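PDB 6DNM: export chaperone SatS from Mycobacterium tuberculosis H37Rv, which acts as a chaperone for the SecA2 protein export pathway, probably by binding proteins destined for export. Local coordinates for residues Val4-Ile18 and Leu74-Ser88. Numbering follows the deposited sequence.
Sequences VVLGGDRDFWLQVGI and LSTYDDIRTAATDGS
I80 and F12 meet at the packed heart of this contact, where the short helix 12-16 lies against helix 77-86 with the two running roughly antiparallel, at 148°. F12 has CG anti to its own backbone nitrogen (chi1 176°), which swings the ring across to helix 77-86. There its CZ corner lies 4.1 Å from I80 CG1, while the ring edge faces D79 O and the A83 methyl comes in obliquely. The far end of I80 meets two side chains of 4-18: its CD1 sits 3.6 Å from I18 CD1 and 3.9 Å from W13 CZ3. L63, from helix 56-63, covers I80 as well, and L33 of strand 29-37 touches both W13 and I18, so this apolar cluster joins the N-terminal segment to the sheet. Farther along, the two backbones draw close at G7, whose CA packs 3.7 Å from A83 CB.

Toward the other end, T76 OG1, turned between backbone N and carbonyl carbon (chi1 43°), donates to V16 O over a short 2.6 Å, just before the Schellman turn at G17; beyond it I18 CD1 meets L74 CD1. D79 is polar and partly exposed yet closely packed, its CB 3.9 Å from V16 CG1. V5 N, in the N-terminal loop, donates to D79 OD2 at 3.1 Å, coming from well above the carboxylate plane rather than within it. A water bridges the same two residues through their backbones, giving one hydrogen to V5 O and the other to D79 O. The solvent side is looser: at the exposed margin L6 CD1 comes no nearer than 4.5 Å to D86 OD2.

Apolar contacts thus fill the interior, while two directional bonds tie V16 O and V5 N to the start of helix 77-86.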
loop_
_atom_site.group_PDB
_atom_site.type_symbol
_atom_site.label_atom_id
_atom_site.label_comp_id
_atom_site.label_asym_id
_atom_site.label_seq_id
_atom_site.Cartn_x
_atom_site.Cartn_y
_atom_site.Cartn_z
ATOM N N VAL A 4 -4.929 20.327 16.969
ATOM C CA VAL A 4 -5.517 20.371 18.301
ATOM C C VAL A 4 -5.753 18.966 18.859
ATOM O O VAL A 4 -6.128 18.809 20.021
ATOM C CB VAL A 4 -6.801 21.237 18.340
ATOM C CG1 VAL A 4 -6.478 22.696 18.037
ATOM C CG2 VAL A 4 -7.840 20.705 17.367
ATOM N N VAL A 5 -5.534 17.941 18.040
ATOM C CA VAL A 5 -5.628 16.560 18.501
ATOM C C VAL A 5 -4.255 16.136 19.011
ATOM O O VAL A 5 -3.285 16.105 18.248
ATOM C CB VAL A 5 -6.118 15.630 17.383
ATOM C CG1 VAL A 5 -6.167 14.200 17.890
ATOM C CG2 VAL A 5 -7.493 16.076 16.890
ATOM N N LEU A 6 -4.172 15.811 20.299
ATOM C CA LEU A 6 -2.894 15.489 20.920
ATOM C C LEU A 6 -2.502 14.042 20.640
ATOM O O LEU A 6 -3.352 13.171 20.444
ATOM C CB LEU A 6 -2.966 15.720 22.430
ATOM C CG LEU A 6 -3.092 17.175 22.908
ATOM C CD1 LEU A 6 -2.176 18.099 22.117
ATOM C CD2 LEU A 6 -4.537 17.666 22.852
ATOM N N GLY A 7 -1.189 13.790 20.646
ATOM C CA GLY A 7 -0.676 12.495 20.219
ATOM C C GLY A 7 -1.173 11.328 21.050
ATOM O O GLY A 7 -1.340 10.219 20.532
ATOM N N GLY A 8 -1.404 11.549 22.339
ATOM C CA GLY A 8 -1.895 10.493 23.196
ATOM C C GLY A 8 -3.399 10.330 23.236
ATOM O O GLY A 8 -3.901 9.520 24.021
ATOM N N ASP A 9 -4.140 11.082 22.426
ATOM C CA ASP A 9 -5.593 10.969 22.426
ATOM C C ASP A 9 -6.028 9.604 21.888
ATOM O O ASP A 9 -5.362 9.003 21.041
ATOM C CB ASP A 9 -6.219 12.106 21.612
ATOM C CG ASP A 9 -6.226 13.441 22.366
ATOM O OD1 ASP A 9 -6.526 14.487 21.745
ATOM O OD2 ASP A 9 -5.923 13.450 23.579
ATOM N N ARG A 10 -7.176 9.135 22.396
ATOM C CA ARG A 10 -7.639 7.761 22.195
ATOM C C ARG A 10 -7.684 7.366 20.725
ATOM O O ARG A 10 -7.190 6.301 20.331
ATOM C CB ARG A 10 -9.040 7.635 22.806
ATOM C CG ARG A 10 -9.523 6.222 23.081
ATOM C CD ARG A 10 -8.398 5.315 23.519
ATOM N NE ARG A 10 -8.871 4.286 24.439
ATOM C CZ ARG A 10 -8.070 3.524 25.175
ATOM N NH1 ARG A 10 -6.754 3.678 25.094
ATOM N NH2 ARG A 10 -8.580 2.611 25.992
ATOM N N ASP A 11 -8.299 8.206 19.905
ATOM C CA ASP A 11 -8.584 7.883 18.515
ATOM C C ASP A 11 -7.773 8.800 17.615
ATOM O O ASP A 11 -8.302 9.361 16.651
ATOM C CB ASP A 11 -10.081 8.070 18.260
ATOM C CG ASP A 11 -10.935 7.150 19.115
ATOM O OD1 ASP A 11 -10.767 5.920 18.994
ATOM O OD2 ASP A 11 -11.748 7.649 19.925
ATOM N N PHE A 12 -6.481 8.937 17.910
ATOM C CA PHE A 12 -5.660 9.940 17.236
ATOM C C PHE A 12 -5.706 9.799 15.715
ATOM O O PHE A 12 -5.993 10.766 14.998
ATOM C CB PHE A 12 -4.213 9.862 17.719
ATOM C CG PHE A 12 -3.292 10.805 16.988
ATOM C CD1 PHE A 12 -3.178 12.126 17.391
ATOM C CD2 PHE A 12 -2.566 10.382 15.877
ATOM C CE1 PHE A 12 -2.341 13.004 16.719
ATOM C CE2 PHE A 12 -1.730 11.252 15.204
ATOM C CZ PHE A 12 -1.616 12.568 15.626
ATOM N N TRP A 13 -5.359 8.619 15.195
ATOM C CA TRP A 13 -5.231 8.480 13.745
ATOM C C TRP A 13 -6.581 8.623 13.051
ATOM O O TRP A 13 -6.670 9.221 11.967
ATOM C CB TRP A 13 -4.529 7.162 13.395
ATOM C CG TRP A 13 -3.081 7.198 13.800
ATOM C CD1 TRP A 13 -2.503 6.540 14.851
ATOM C CD2 TRP A 13 -2.036 7.978 13.193
ATOM N NE1 TRP A 13 -1.163 6.847 14.923
ATOM C CE2 TRP A 13 -0.853 7.729 13.921
ATOM C CE3 TRP A 13 -1.986 8.854 12.104
ATOM C CZ2 TRP A 13 0.366 8.319 13.592
ATOM C CZ3 TRP A 13 -0.771 9.436 11.773
ATOM C CH2 TRP A 13 0.391 9.163 12.515
ATOM N N LEU A 14 -7.647 8.124 13.683
ATOM C CA LEU A 14 -8.990 8.340 13.154
ATOM C C LEU A 14 -9.323 9.827 13.084
ATOM O O LEU A 14 -9.839 10.312 12.071
ATOM C CB LEU A 14 -10.007 7.592 14.016
ATOM C CG LEU A 14 -11.442 7.526 13.510
ATOM C CD1 LEU A 14 -11.515 6.868 12.147
ATOM C CD2 LEU A 14 -12.285 6.770 14.507
ATOM N N GLN A 15 -8.997 10.575 14.137
ATOM C CA GLN A 15 -9.330 11.996 14.158
ATOM C C GLN A 15 -8.535 12.779 13.121
ATOM O O GLN A 15 -9.045 13.743 12.542
ATOM C CB GLN A 15 -9.077 12.559 15.552
ATOM C CG GLN A 15 -10.073 12.095 16.595
ATOM C CD GLN A 15 -9.987 12.919 17.862
ATOM O OE1 GLN A 15 -9.505 12.446 18.888
ATOM N NE2 GLN A 15 -10.442 14.164 17.792
ATOM N N VAL A 16 -7.272 12.409 12.886
ATOM C CA VAL A 16 -6.496 13.122 11.871
ATOM C C VAL A 16 -6.839 12.692 10.451
ATOM O O VAL A 16 -6.438 13.369 9.494
ATOM C CB VAL A 16 -4.988 13.133 12.186
ATOM C CG1 VAL A 16 -4.738 13.761 13.547
ATOM C CG2 VAL A 16 -4.405 11.745 12.123
ATOM N N GLY A 17 -7.568 11.591 10.280
ATOM C CA GLY A 17 -8.019 11.173 8.964
ATOM C C GLY A 17 -6.935 10.618 8.076
ATOM O O GLY A 17 -7.112 10.558 6.858
ATOM N N ILE A 18 -5.811 10.208 8.652
ATOM C CA ILE A 18 -4.667 9.699 7.911
ATOM C C ILE A 18 -4.260 8.393 8.580
ATOM O O ILE A 18 -4.211 8.321 9.811
ATOM C CB ILE A 18 -3.514 10.728 7.922
ATOM C CG1 ILE A 18 -3.941 12.015 7.193
ATOM C CG2 ILE A 18 -2.245 10.151 7.318
ATOM C CD1 ILE A 18 -3.049 13.233 7.441
ATOM N N LEU A 74 -2.555 19.316 4.366
ATOM C CA LEU A 74 -3.838 18.844 4.861
ATOM C C LEU A 74 -4.104 19.457 6.228
ATOM O O LEU A 74 -3.180 19.722 7.002
ATOM C CB LEU A 74 -3.838 17.319 4.944
ATOM C CG LEU A 74 -3.657 16.635 3.582
ATOM C CD1 LEU A 74 -3.603 15.126 3.763
ATOM C CD2 LEU A 74 -4.754 17.025 2.606
ATOM N N SER A 75 -5.383 19.662 6.533
ATOM C CA SER A 75 -5.728 20.469 7.697
ATOM C C SER A 75 -5.322 19.821 9.016
ATOM O O SER A 75 -5.144 20.533 10.013
ATOM C CB SER A 75 -7.213 20.793 7.668
ATOM O OG SER A 75 -7.474 21.574 6.514
ATOM N N THR A 76 -5.157 18.502 9.048
ATOM C CA THR A 76 -4.759 17.800 10.260
ATOM C C THR A 76 -3.295 17.389 10.252
ATOM O O THR A 76 -2.850 16.721 11.193
ATOM C CB THR A 76 -5.640 16.565 10.473
ATOM O OG1 THR A 76 -5.818 15.887 9.221
ATOM C CG2 THR A 76 -6.988 16.966 11.038
ATOM N N TYR A 77 -2.532 17.758 9.217
ATOM C CA TYR A 77 -1.128 17.365 9.205
ATOM C C TYR A 77 -0.363 17.990 10.368
ATOM O O TYR A 77 0.507 17.349 10.967
ATOM C CB TYR A 77 -0.458 17.689 7.868
ATOM C CG TYR A 77 0.960 17.165 7.851
ATOM C CD1 TYR A 77 1.214 15.816 7.645
ATOM C CD2 TYR A 77 2.042 18.008 8.116
ATOM C CE1 TYR A 77 2.504 15.320 7.663
ATOM C CE2 TYR A 77 3.343 17.524 8.131
ATOM C CZ TYR A 77 3.563 16.171 7.905
ATOM O OH TYR A 77 4.841 15.659 7.913
ATOM N N ASP A 78 -0.677 19.233 10.707
ATOM C CA ASP A 78 -0.002 19.895 11.821
ATOM C C ASP A 78 -0.187 19.147 13.129
ATOM O O ASP A 78 0.690 19.176 13.949
ATOM C CB ASP A 78 -0.415 21.356 11.964
ATOM C CG ASP A 78 0.617 22.186 12.740
ATOM O OD1 ASP A 78 1.711 22.447 12.189
ATOM O OD2 ASP A 78 0.337 22.578 13.877
ATOM N N ASP A 79 -1.319 18.473 13.302
ATOM C CA ASP A 79 -1.523 17.647 14.490
ATOM C C ASP A 79 -0.514 16.507 14.546
ATOM O O ASP A 79 -0.022 16.152 15.622
ATOM C CB ASP A 79 -2.947 17.086 14.508
ATOM C CG ASP A 79 -3.977 18.097 14.984
ATOM O OD1 ASP A 79 -3.597 19.211 15.403
ATOM O OD2 ASP A 79 -5.180 17.768 14.945
ATOM N N ILE A 80 -0.206 15.910 13.393
ATOM C CA ILE A 80 0.791 14.843 13.351
ATOM C C ILE A 80 2.170 15.384 13.692
ATOM O O ILE A 80 2.887 14.818 14.527
ATOM C CB ILE A 80 0.777 14.140 11.983
ATOM C CG1 ILE A 80 -0.587 13.482 11.740
ATOM C CG2 ILE A 80 1.931 13.134 11.897
ATOM C CD1 ILE A 80 -0.824 13.057 10.309
ATOM N N ARG A 81 2.564 16.483 13.044
ATOM C CA ARG A 81 3.890 17.046 13.273
ATOM C C ARG A 81 4.056 17.482 14.721
ATOM O O ARG A 81 5.099 17.228 15.337
ATOM C CB ARG A 81 4.124 18.219 12.316
ATOM C CG ARG A 81 5.473 18.900 12.501
ATOM C CD ARG A 81 5.759 19.889 11.386
ATOM N NE ARG A 81 4.786 20.977 11.359
ATOM C CZ ARG A 81 4.975 22.160 11.932
ATOM N NH1 ARG A 81 6.101 22.410 12.588
ATOM N NH2 ARG A 81 4.036 23.093 11.855
ATOM N N THR A 82 3.026 18.123 15.285
ATOM C CA THR A 82 3.078 18.567 16.677
ATOM C C THR A 82 3.141 17.384 17.638
ATOM O O THR A 82 3.837 17.441 18.656
ATOM C CB THR A 82 1.860 19.448 16.987
ATOM O OG1 THR A 82 1.828 20.562 16.085
ATOM C CG2 THR A 82 1.932 19.971 18.401
ATOM N N ALA A 83 2.423 16.301 17.337
ATOM C CA ALA A 83 2.546 15.107 18.167
ATOM C C ALA A 83 3.958 14.540 18.096
ATOM O O ALA A 83 4.510 14.097 19.111
ATOM C CB ALA A 83 1.513 14.059 17.750
ATOM N N ALA A 84 4.546 14.515 16.896
ATOM C CA ALA A 84 5.922 14.049 16.757
ATOM C C ALA A 84 6.878 14.892 17.594
ATOM O O ALA A 84 7.729 14.354 18.315
ATOM C CB ALA A 84 6.333 14.064 15.284
ATOM N N THR A 85 6.753 16.219 17.515
ATOM C CA THR A 85 7.668 17.069 18.275
ATOM C C THR A 85 7.347 17.066 19.767
ATOM O O THR A 85 8.247 17.278 20.587
ATOM C CB THR A 85 7.734 18.486 17.684
ATOM O OG1 THR A 85 6.430 19.076 17.661
ATOM C CG2 THR A 85 8.286 18.438 16.256
ATOM N N ASP A 86 6.089 16.813 20.141
ATOM C CA ASP A 86 5.741 16.666 21.551
ATOM C C ASP A 86 6.318 15.392 22.146
ATOM O O ASP A 86 6.385 15.269 23.372
ATOM C CB ASP A 86 4.224 16.562 21.730
ATOM C CG ASP A 86 3.516 17.896 21.668
ATOM O OD1 ASP A 86 4.187 18.953 21.641
ATOM O OD2 ASP A 86 2.267 17.869 21.670
ATOM N N GLY A 87 6.690 14.429 21.308
ATOM C CA GLY A 87 7.084 13.126 21.794
ATOM C C GLY A 87 5.935 12.189 22.082
ATOM O O GLY A 87 6.160 11.103 22.626
ATOM N N SER A 88 4.710 12.565 21.724
ATOM C CA SER A 88 3.527 11.776 22.030
ATOM C C SER A 88 3.011 10.990 20.835
ATOM O O SER A 88 2.043 10.238 20.983
ATOM C CB SER A 88 2.416 12.691 22.548
ATOM O OG SER A 88 2.050 13.632 21.552
HETATM O O HOH W 1 -0.858 16.995 18.176
#